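Local coordinates for leucine--tRNA ligase (Agrobacterium radiobacter, PDB 5AH5), which probably catalyses the ATP-dependent attachment of leucine to tRNA(Leu), as a class I aminoacyl-tRNA synthetase that also carries an editing domain, at residues F590-F601 with N610-R620; R294-T304 with P318-P327. All coordinates share one frame; numbering follows the deposited sequence.

Contact 1. Residues F590-F601 with N610-R620. With nucleotides of chain D.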
# COMPACT_ATOMS: atom_id res chain seq x y z
N PHE B 590 -20.21 21.92 -4.70
CA PHE B 590 -20.23 21.87 -3.22
C PHE B 590 -19.04 22.48 -2.50
O PHE B 590 -19.09 22.72 -1.29
CB PHE B 590 -20.29 20.40 -2.79
CG PHE B 590 -21.57 19.73 -3.19
CD1 PHE B 590 -22.76 20.15 -2.63
CD2 PHE B 590 -21.58 18.69 -4.08
CE1 PHE B 590 -23.97 19.55 -2.98
CE2 PHE B 590 -22.77 18.08 -4.43
CZ PHE B 590 -23.97 18.51 -3.88
N GLY B 591 -17.95 22.67 -3.23
CA GLY B 591 -16.70 23.09 -2.69
C GLY B 591 -15.83 21.90 -2.31
O GLY B 591 -16.31 20.79 -2.05
N ALA B 592 -14.54 22.15 -2.23
CA ALA B 592 -13.61 21.09 -1.83
C ALA B 592 -13.86 20.45 -0.42
O ALA B 592 -13.66 19.25 -0.19
CB ALA B 592 -12.20 21.64 -1.85
N ASP B 593 -14.17 21.30 0.52
CA ASP B 593 -14.28 20.82 1.95
C ASP B 593 -15.41 19.77 2.10
O ASP B 593 -15.22 18.70 2.66
CB ASP B 593 -14.58 22.02 2.83
CG ASP B 593 -13.41 22.97 2.98
OD1 ASP B 593 -12.22 22.56 3.04
OD2 ASP B 593 -13.67 24.18 3.05
N ALA B 594 -16.56 20.07 1.50
CA ALA B 594 -17.73 19.20 1.60
C ALA B 594 -17.49 17.88 0.92
O ALA B 594 -17.91 16.85 1.43
CB ALA B 594 -18.96 19.90 1.04
N VAL B 595 -16.71 17.90 -0.18
CA VAL B 595 -16.39 16.70 -0.88
C VAL B 595 -15.48 15.84 -0.03
O VAL B 595 -15.69 14.64 0.13
CB VAL B 595 -15.73 17.01 -2.25
CG1 VAL B 595 -15.24 15.76 -2.89
CG2 VAL B 595 -16.78 17.64 -3.16
N ARG B 596 -14.43 16.46 0.48
CA ARG B 596 -13.45 15.72 1.24
C ARG B 596 -14.05 15.18 2.57
O ARG B 596 -13.78 14.02 2.96
CB ARG B 596 -12.29 16.63 1.56
CG ARG B 596 -11.47 17.06 0.33
CD ARG B 596 -10.51 18.17 0.67
NE ARG B 596 -9.67 17.81 1.80
CZ ARG B 596 -8.50 18.37 2.10
NH1 ARG B 596 -7.92 19.28 1.31
NH2 ARG B 596 -7.86 17.97 3.19
N CYS B 597 -14.83 16.02 3.24
CA CYS B 597 -15.49 15.60 4.55
C CYS B 597 -16.53 14.50 4.37
O CYS B 597 -16.60 13.60 5.21
CB CYS B 597 -16.11 16.80 5.23
SG CYS B 597 -14.86 17.87 5.99
N TYR B 598 -17.29 14.51 3.27
CA TYR B 598 -18.18 13.36 2.95
C TYR B 598 -17.41 12.10 2.81
O TYR B 598 -17.79 11.10 3.40
CB TYR B 598 -19.05 13.63 1.72
CG TYR B 598 -19.82 12.46 1.09
CD1 TYR B 598 -20.88 11.81 1.77
CD2 TYR B 598 -19.48 11.98 -0.17
CE1 TYR B 598 -21.59 10.75 1.16
CE2 TYR B 598 -20.19 10.92 -0.76
CZ TYR B 598 -21.24 10.31 -0.08
OH TYR B 598 -21.93 9.28 -0.69
N LEU B 599 -16.32 12.09 2.04
CA LEU B 599 -15.53 10.85 1.92
C LEU B 599 -14.94 10.39 3.22
O LEU B 599 -14.69 9.18 3.40
CB LEU B 599 -14.39 10.98 0.89
CG LEU B 599 -14.92 11.12 -0.56
CD1 LEU B 599 -13.83 11.74 -1.45
CD2 LEU B 599 -15.37 9.77 -1.09
N LEU B 600 -14.55 11.33 4.06
CA LEU B 600 -13.89 10.94 5.29
C LEU B 600 -14.94 10.51 6.37
O LEU B 600 -14.66 9.66 7.17
CB LEU B 600 -12.99 12.08 5.81
CG LEU B 600 -11.68 12.38 5.01
CD1 LEU B 600 -10.82 13.32 5.81
CD2 LEU B 600 -10.91 11.13 4.74
N PHE B 601 -16.09 11.14 6.38
CA PHE B 601 -17.14 10.86 7.39
C PHE B 601 -18.06 9.68 7.00
O PHE B 601 -18.73 9.13 7.83
CB PHE B 601 -17.93 12.14 7.65
CG PHE B 601 -19.07 11.99 8.62
CD1 PHE B 601 -18.83 11.75 9.96
CD2 PHE B 601 -20.41 12.17 8.20
CE1 PHE B 601 -19.89 11.62 10.88
CE2 PHE B 601 -21.47 12.10 9.10
CZ PHE B 601 -21.22 11.81 10.45
N ASN B 610 -20.26 3.73 -1.60
CA ASN B 610 -21.08 3.84 -2.80
C ASN B 610 -21.34 5.27 -3.09
O ASN B 610 -22.15 5.88 -2.43
CB ASN B 610 -22.35 2.99 -2.71
CG ASN B 610 -22.02 1.49 -2.62
OD1 ASN B 610 -20.92 1.06 -2.94
ND2 ASN B 610 -22.91 0.73 -2.08
N TRP B 611 -20.64 5.83 -4.11
CA TRP B 611 -20.62 7.27 -4.27
C TRP B 611 -21.93 7.75 -4.87
O TRP B 611 -22.37 7.19 -5.86
CB TRP B 611 -19.44 7.73 -5.17
CG TRP B 611 -19.57 9.14 -5.54
CD1 TRP B 611 -20.25 9.62 -6.59
CD2 TRP B 611 -19.05 10.28 -4.84
NE1 TRP B 611 -20.21 11.01 -6.59
CE2 TRP B 611 -19.45 11.41 -5.53
CE3 TRP B 611 -18.26 10.43 -3.72
CZ2 TRP B 611 -19.14 12.66 -5.10
CZ3 TRP B 611 -17.93 11.69 -3.31
CH2 TRP B 611 -18.37 12.78 -3.97
N GLU B 612 -22.51 8.81 -4.29
CA GLU B 612 -23.64 9.57 -4.86
C GLU B 612 -23.16 11.01 -5.14
O GLU B 612 -22.62 11.62 -4.23
CB GLU B 612 -24.79 9.64 -3.83
CG GLU B 612 -25.23 8.29 -3.27
CD GLU B 612 -25.80 8.33 -1.86
OE1 GLU B 612 -25.05 8.61 -0.87
OE2 GLU B 612 -27.01 8.02 -1.74
N ASP B 613 -23.37 11.56 -6.35
CA ASP B 613 -22.98 12.97 -6.68
C ASP B 613 -23.61 14.04 -5.77
O ASP B 613 -23.02 15.12 -5.56
CB ASP B 613 -23.35 13.37 -8.11
CG ASP B 613 -22.50 12.67 -9.16
OD1 ASP B 613 -21.36 13.15 -9.46
OD2 ASP B 613 -23.03 11.66 -9.71
N SER B 614 -24.79 13.74 -5.28
CA SER B 614 -25.46 14.60 -4.33
C SER B 614 -25.06 14.26 -2.89
O SER B 614 -25.46 14.97 -2.01
CB SER B 614 -26.98 14.46 -4.50
OG SER B 614 -27.42 13.26 -3.88
N GLY B 615 -24.33 13.16 -2.66
CA GLY B 615 -23.86 12.74 -1.33
C GLY B 615 -23.19 13.80 -0.42
O GLY B 615 -23.38 13.77 0.73
N PRO B 616 -22.35 14.71 -0.95
CA PRO B 616 -21.82 15.81 -0.20
C PRO B 616 -22.78 16.88 0.22
O PRO B 616 -22.36 17.77 0.94
CB PRO B 616 -20.82 16.46 -1.17
CG PRO B 616 -20.46 15.40 -2.11
CD PRO B 616 -21.72 14.62 -2.29
N GLN B 617 -24.04 16.84 -0.20
CA GLN B 617 -24.99 17.87 0.19
C GLN B 617 -25.17 17.94 1.75
O GLN B 617 -25.21 19.03 2.32
CB GLN B 617 -26.34 17.65 -0.52
CG GLN B 617 -27.45 18.66 -0.22
CD GLN B 617 -27.03 20.12 -0.41
OE1 GLN B 617 -26.58 20.82 0.55
NE2 GLN B 617 -27.17 20.60 -1.63
N ALA B 618 -25.23 16.79 2.40
CA ALA B 618 -25.41 16.73 3.84
C ALA B 618 -24.17 17.32 4.60
O ALA B 618 -24.31 18.10 5.53
CB ALA B 618 -25.71 15.32 4.25
N MET B 619 -22.96 17.07 4.10
CA MET B 619 -21.80 17.70 4.70
C MET B 619 -21.75 19.20 4.46
O MET B 619 -21.34 20.00 5.31
CB MET B 619 -20.55 17.03 4.17
CG MET B 619 -19.31 17.33 4.92
SD MET B 619 -19.43 17.03 6.72
CE MET B 619 -19.47 15.29 6.84
N ARG B 620 -22.16 19.59 3.27
CA ARG B 620 -22.22 21.00 2.95
C ARG B 620 -23.15 21.70 3.94
O ARG B 620 -22.85 22.78 4.38
CB ARG B 620 -22.73 21.16 1.53
CG ARG B 620 -23.03 22.55 1.05
CD ARG B 620 -21.73 23.30 0.83
NE ARG B 620 -22.00 24.72 0.75
CZ ARG B 620 -21.11 25.63 0.42
NH1 ARG B 620 -19.86 25.29 0.12
NH2 ARG B 620 -21.47 26.89 0.37
P A D 25 -25.00 14.72 14.65
OP1 A D 25 -25.02 16.16 14.68
OP2 A D 25 -26.12 13.88 15.08
O5' A D 25 -24.63 14.24 13.17
C5' A D 25 -25.61 14.09 12.19
C4' A D 25 -25.08 13.29 11.04
O4' A D 25 -24.61 12.02 11.53
C3' A D 25 -26.17 12.96 10.04
O3' A D 25 -26.30 13.98 9.09
C2' A D 25 -25.73 11.63 9.47
O2' A D 25 -24.86 11.70 8.40
C1' A D 25 -25.05 10.98 10.68
N9 A D 25 -25.94 10.10 11.44
C8 A D 25 -26.42 10.24 12.72
N7 A D 25 -27.14 9.23 13.12
C5 A D 25 -27.18 8.38 12.02
C6 A D 25 -27.79 7.14 11.80
N6 A D 25 -28.51 6.50 12.71
N1 A D 25 -27.58 6.53 10.60
C2 A D 25 -26.84 7.17 9.69
N3 A D 25 -26.22 8.34 9.78
C4 A D 25 -26.40 8.89 10.99
P C D 24 -24.81 12.00 19.72
OP1 C D 24 -24.70 13.30 20.36
OP2 C D 24 -26.06 11.32 19.48
O5' C D 24 -24.18 12.14 18.24
C5' C D 24 -22.93 12.82 18.03
C4' C D 24 -22.47 12.64 16.57
O4' C D 24 -22.05 11.28 16.36
C3' C D 24 -23.54 12.83 15.53
O3' C D 24 -23.76 14.23 15.42
C2' C D 24 -22.93 12.11 14.35
O2' C D 24 -21.78 12.72 13.80
C1' C D 24 -22.37 10.88 15.05
N1 C D 24 -23.30 9.76 15.10
C2 C D 24 -23.45 9.01 13.94
O2 C D 24 -22.76 9.31 12.95
N3 C D 24 -24.31 7.98 13.92
C4 C D 24 -25.04 7.69 15.01
N4 C D 24 -25.86 6.63 14.97
C5 C D 24 -24.95 8.48 16.20
C6 C D 24 -24.08 9.49 16.20
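Met619 reaches from the start of helix 617-632 into a hollow of helix 592-601 made by Ala594, Cys597, Tyr598 and Phe601, a knob-into-hole fit between two helices. The two helices, joined through a short connection that contains strand 609-610, pack against each other here. The Met619 chain can be followed atom by atom. CB lies 3.8 Å from Ala594 O, and CG presses on Cys597 CB at 3.3 Å, tighter than ordinary van der Waals contact. SD still lies against the same Cys597 CB, but the bends at chi2 (53°) and chi3 (71°) swing CE round toward Phe601, where it comes 3.5 Å from CD2.

Residues 611-616 pack against two rings of segment 590-601. Gly615 packs CA over the face of Tyr598, 4.0 Å from the ring centroid, and the edge of that ring is turned to the face of Trp611 in an offset edge-to-face pair with planes at 72°. Pro616 CB rests likewise over the Phe590 face. Polar contact is sparse: Arg620 NH1 donates to Phe590 O at 3.0 Å from above the carbonyl plane, while the rest of its guanidinium serves Glu624 and Tyr3 O. The far rim of the Phe601 ring meets the bound RNA, CE2 lying 3.5 Å from O2' of A25 of chain D.

Contact 2. Residues R294-T304 with P318-P327. With nucleotides of chain D.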
# COMPACT_ATOMS: atom_id res chain seq x y z
N ARG B 294 -3.20 -25.15 -19.06
CA ARG B 294 -2.13 -26.01 -18.53
C ARG B 294 -2.44 -26.58 -17.15
O ARG B 294 -1.84 -27.60 -16.74
CB ARG B 294 -0.80 -25.21 -18.51
CG ARG B 294 0.44 -25.87 -17.94
CD ARG B 294 0.84 -27.11 -18.72
NE ARG B 294 1.58 -28.02 -17.86
CZ ARG B 294 2.91 -28.06 -17.72
NH1 ARG B 294 3.73 -27.23 -18.40
NH2 ARG B 294 3.43 -28.97 -16.88
N SER B 295 -3.34 -25.91 -16.41
CA SER B 295 -3.76 -26.34 -15.06
C SER B 295 -5.00 -27.24 -15.05
O SER B 295 -5.13 -28.05 -14.14
CB SER B 295 -3.98 -25.12 -14.14
OG SER B 295 -2.75 -24.60 -13.66
N ALA B 296 -5.88 -27.11 -16.03
CA ALA B 296 -7.18 -27.82 -16.08
C ALA B 296 -7.18 -29.01 -17.07
O ALA B 296 -6.11 -29.46 -17.49
CB ALA B 296 -8.31 -26.84 -16.39
N GLY B 297 -8.37 -29.52 -17.40
CA GLY B 297 -8.56 -30.59 -18.38
C GLY B 297 -8.09 -31.96 -17.93
O GLY B 297 -7.77 -32.17 -16.76
N ALA B 298 -8.03 -32.89 -18.89
CA ALA B 298 -7.61 -34.28 -18.64
C ALA B 298 -6.12 -34.39 -18.36
O ALA B 298 -5.35 -33.57 -18.83
CB ALA B 298 -7.98 -35.16 -19.84
N LYS B 299 -5.72 -35.41 -17.61
CA LYS B 299 -4.29 -35.71 -17.41
C LYS B 299 -3.73 -36.59 -18.54
O LYS B 299 -4.42 -37.49 -19.03
CB LYS B 299 -4.06 -36.37 -16.06
CG LYS B 299 -4.59 -35.54 -14.90
CD LYS B 299 -4.48 -36.27 -13.58
CE LYS B 299 -5.53 -35.75 -12.61
NZ LYS B 299 -5.25 -36.21 -11.22
N SER B 300 -2.48 -36.32 -18.92
CA SER B 300 -1.83 -36.89 -20.10
C SER B 300 -0.37 -37.13 -19.80
O SER B 300 0.10 -36.83 -18.70
CB SER B 300 -2.00 -35.96 -21.33
OG SER B 300 -1.11 -34.86 -21.33
N GLY B 301 0.36 -37.66 -20.77
CA GLY B 301 1.74 -38.11 -20.56
C GLY B 301 2.31 -38.99 -21.67
O GLY B 301 1.58 -39.47 -22.53
N ILE B 302 3.63 -39.19 -21.62
CA ILE B 302 4.34 -40.03 -22.58
C ILE B 302 5.48 -40.77 -21.87
O ILE B 302 6.30 -40.14 -21.19
CB ILE B 302 4.89 -39.23 -23.78
CG1 ILE B 302 5.58 -40.17 -24.78
CG2 ILE B 302 5.87 -38.13 -23.36
CD1 ILE B 302 5.85 -39.53 -26.10
N PHE B 303 5.53 -42.09 -22.04
CA PHE B 303 6.63 -42.92 -21.54
C PHE B 303 7.90 -42.48 -22.26
O PHE B 303 7.89 -42.35 -23.49
CB PHE B 303 6.34 -44.42 -21.75
CG PHE B 303 7.47 -45.34 -21.32
CD1 PHE B 303 8.06 -45.22 -20.06
CD2 PHE B 303 7.91 -46.36 -22.16
CE1 PHE B 303 9.08 -46.07 -19.66
CE2 PHE B 303 8.93 -47.22 -21.77
CZ PHE B 303 9.52 -47.07 -20.52
N THR B 304 8.95 -42.21 -21.50
CA THR B 304 10.20 -41.73 -22.09
C THR B 304 10.81 -42.79 -23.00
O THR B 304 11.37 -42.47 -24.05
CB THR B 304 11.26 -41.40 -21.02
OG1 THR B 304 10.63 -40.83 -19.87
CG2 THR B 304 12.32 -40.43 -21.58
N PRO B 318 10.45 -46.77 -13.89
CA PRO B 318 10.12 -46.13 -15.18
C PRO B 318 10.06 -44.59 -15.14
O PRO B 318 9.59 -44.02 -14.16
CB PRO B 318 8.74 -46.72 -15.52
CG PRO B 318 8.16 -47.15 -14.21
CD PRO B 318 9.33 -47.59 -13.38
N LEU B 319 10.53 -43.94 -16.22
CA LEU B 319 10.49 -42.47 -16.35
C LEU B 319 9.45 -42.03 -17.39
O LEU B 319 9.31 -42.65 -18.44
CB LEU B 319 11.88 -41.93 -16.72
CG LEU B 319 12.12 -40.40 -16.81
CD1 LEU B 319 11.85 -39.73 -15.48
CD2 LEU B 319 13.54 -40.09 -17.25
N TYR B 320 8.74 -40.94 -17.09
CA TYR B 320 7.66 -40.40 -17.91
C TYR B 320 7.80 -38.86 -18.05
O TYR B 320 8.69 -38.24 -17.45
CB TYR B 320 6.30 -40.75 -17.29
CG TYR B 320 5.80 -42.18 -17.54
CD1 TYR B 320 6.36 -43.28 -16.87
CD2 TYR B 320 4.72 -42.42 -18.41
CE1 TYR B 320 5.88 -44.57 -17.09
CE2 TYR B 320 4.24 -43.70 -18.64
CZ TYR B 320 4.82 -44.77 -17.98
OH TYR B 320 4.34 -46.04 -18.19
N VAL B 321 6.92 -38.27 -18.86
CA VAL B 321 6.78 -36.82 -19.00
C VAL B 321 5.27 -36.57 -18.97
O VAL B 321 4.57 -37.04 -19.86
CB VAL B 321 7.47 -36.28 -20.28
CG1 VAL B 321 6.92 -34.93 -20.74
CG2 VAL B 321 8.98 -36.14 -20.06
N ALA B 322 4.79 -35.87 -17.94
CA ALA B 322 3.36 -35.66 -17.71
C ALA B 322 3.01 -34.17 -17.51
O ALA B 322 3.82 -33.38 -17.00
CB ALA B 322 2.89 -36.47 -16.51
N ASN B 323 1.78 -33.82 -17.92
CA ASN B 323 1.27 -32.44 -17.87
C ASN B 323 0.92 -31.95 -16.45
O ASN B 323 1.06 -30.76 -16.14
CB ASN B 323 0.07 -32.26 -18.83
CG ASN B 323 -1.19 -33.00 -18.36
OD1 ASN B 323 -1.13 -33.87 -17.50
ND2 ASN B 323 -2.32 -32.67 -18.95
N TYR B 324 0.49 -32.89 -15.60
CA TYR B 324 0.07 -32.60 -14.23
C TYR B 324 1.25 -32.28 -13.31
O TYR B 324 1.04 -31.98 -12.13
CB TYR B 324 -0.79 -33.76 -13.63
CG TYR B 324 0.03 -34.90 -13.07
CD1 TYR B 324 0.48 -35.94 -13.90
CD2 TYR B 324 0.39 -34.94 -11.72
CE1 TYR B 324 1.26 -36.97 -13.39
CE2 TYR B 324 1.17 -35.97 -11.21
CZ TYR B 324 1.61 -36.98 -12.04
OH TYR B 324 2.38 -38.00 -11.52
N VAL B 325 2.49 -32.38 -13.80
CA VAL B 325 3.62 -31.86 -13.06
C VAL B 325 3.70 -30.39 -13.44
O VAL B 325 3.88 -30.06 -14.62
CB VAL B 325 4.94 -32.56 -13.40
CG1 VAL B 325 6.11 -31.91 -12.66
CG2 VAL B 325 4.83 -34.03 -13.01
N MET B 326 3.54 -29.52 -12.45
CA MET B 326 3.53 -28.09 -12.71
C MET B 326 4.95 -27.56 -12.60
O MET B 326 5.66 -27.85 -11.64
CB MET B 326 2.57 -27.35 -11.77
CG MET B 326 1.18 -27.96 -11.70
SD MET B 326 0.47 -28.37 -13.31
CE MET B 326 -0.17 -26.79 -13.85
N PRO B 327 5.40 -26.82 -13.61
CA PRO B 327 6.77 -26.33 -13.65
C PRO B 327 7.19 -25.26 -12.59
O PRO B 327 8.39 -25.02 -12.41
CB PRO B 327 6.86 -25.70 -15.04
CG PRO B 327 5.46 -25.21 -15.30
CD PRO B 327 4.58 -26.27 -14.72
P C D 82 -2.06 -25.19 -10.13
OP1 C D 82 -0.96 -25.16 -11.16
OP2 C D 82 -3.32 -24.49 -10.42
O5' C D 82 -2.41 -26.70 -9.71
C5' C D 82 -3.34 -27.49 -10.48
C4' C D 82 -3.55 -28.85 -9.85
O4' C D 82 -4.27 -29.68 -10.81
C3' C D 82 -2.30 -29.64 -9.49
O3' C D 82 -2.50 -30.55 -8.40
C2' C D 82 -2.02 -30.42 -10.77
O2' C D 82 -1.25 -31.59 -10.57
C1' C D 82 -3.45 -30.76 -11.23
N1 C D 82 -3.70 -30.98 -12.67
C2 C D 82 -4.86 -31.66 -13.04
O2 C D 82 -5.62 -32.10 -12.16
N3 C D 82 -5.13 -31.84 -14.36
C4 C D 82 -4.29 -31.37 -15.28
N4 C D 82 -4.59 -31.58 -16.56
C5 C D 82 -3.11 -30.65 -14.93
C6 C D 82 -2.86 -30.47 -13.63
P A D 84 1.24 -30.08 -1.72
OP1 A D 84 0.86 -30.27 -0.30
OP2 A D 84 2.30 -29.11 -2.10
O5' A D 84 1.67 -31.52 -2.24
C5' A D 84 3.04 -31.98 -2.09
C4' A D 84 3.28 -33.15 -3.00
O4' A D 84 3.06 -32.76 -4.38
C3' A D 84 4.70 -33.73 -3.02
O3' A D 84 4.95 -34.60 -1.93
C2' A D 84 4.68 -34.50 -4.34
O2' A D 84 4.05 -35.76 -4.17
C1' A D 84 3.87 -33.55 -5.23
N9 A D 84 4.64 -32.67 -6.11
C8 A D 84 5.96 -32.28 -5.99
N7 A D 84 6.37 -31.49 -6.97
C5 A D 84 5.24 -31.35 -7.77
C6 A D 84 5.02 -30.65 -8.97
N6 A D 84 5.95 -29.90 -9.57
N1 A D 84 3.79 -30.72 -9.52
C2 A D 84 2.85 -31.45 -8.90
N3 A D 84 2.93 -32.15 -7.77
C4 A D 84 4.18 -32.07 -7.25
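Asn323 meets Ala298 and Ser300 just beyond the open end of a beta hairpin in the editing domain, where strands 301-310 and 315-322 run antiparallel.

Backbone bonds come first: Ile302 and Val321 form a hydrogen-bonded pair, and Thr304 N donates to Leu319 O.

One side-chain amide and one guanidinium join the loops beyond the strands. With CG lodged between its backbone N and carbonyl carbon (chi1 70°), Asn323 sends ND2 to a lone pair of Ala298 O at 3.2 Å, and its OD1 receives Ser300 N from above the carbonyl plane. Arg294 comes side-on to Asn323 O, NE at 3.3 Å and NH2 at 3.1 Å, near the guanidinium plane; NH1 turns to Glu262 in a salt bridge. Thr304 OG1 also reaches Leu319 O at 2.7 Å, well above the carbonyl plane and on the same face as Thr304 N.

Apolar packing runs along the strands, with Phe303 CA over the Tyr320 ring and Ile302 CG2 beside Val321 CB; in the loops Pro327 CD lies over the guanidinium face of Arg294.

The loops meet RNA of chain D. Gly297 O takes N4 of C82, and Ser295 OG binds its phosphate. Met326 N gives to N1 of A84 at 3.2 Å while Met326 O accepts from N6 at 2.9 Å. This donor-acceptor pair matches the Watson-Crick edge of adenine, implying that the backbone itself can recognise the base.

In the fold
The two contacts illustrate how a multidomain synthetase holds one tRNA at widely separated places. Their centres lie 57 Å apart, on opposite sides of the chain's centre, and their nearest atoms about 33 Å apart. Contact 1 lies near the synthetic pocket without lining it: the side chain of Leu599 is about 8 Å from the bound leucyl-sulfamoyl adenosine, while at the far end of helix 592-601 the Phe601 ring meets C24 and A25 of chain D. Contact 2, in the editing domain, meets C82 and A84, consistent with the tRNA's CCA tail being held there while the leucyl-adenylate analogue occupies the synthetic pocket. The shared RNA chain D thus links them.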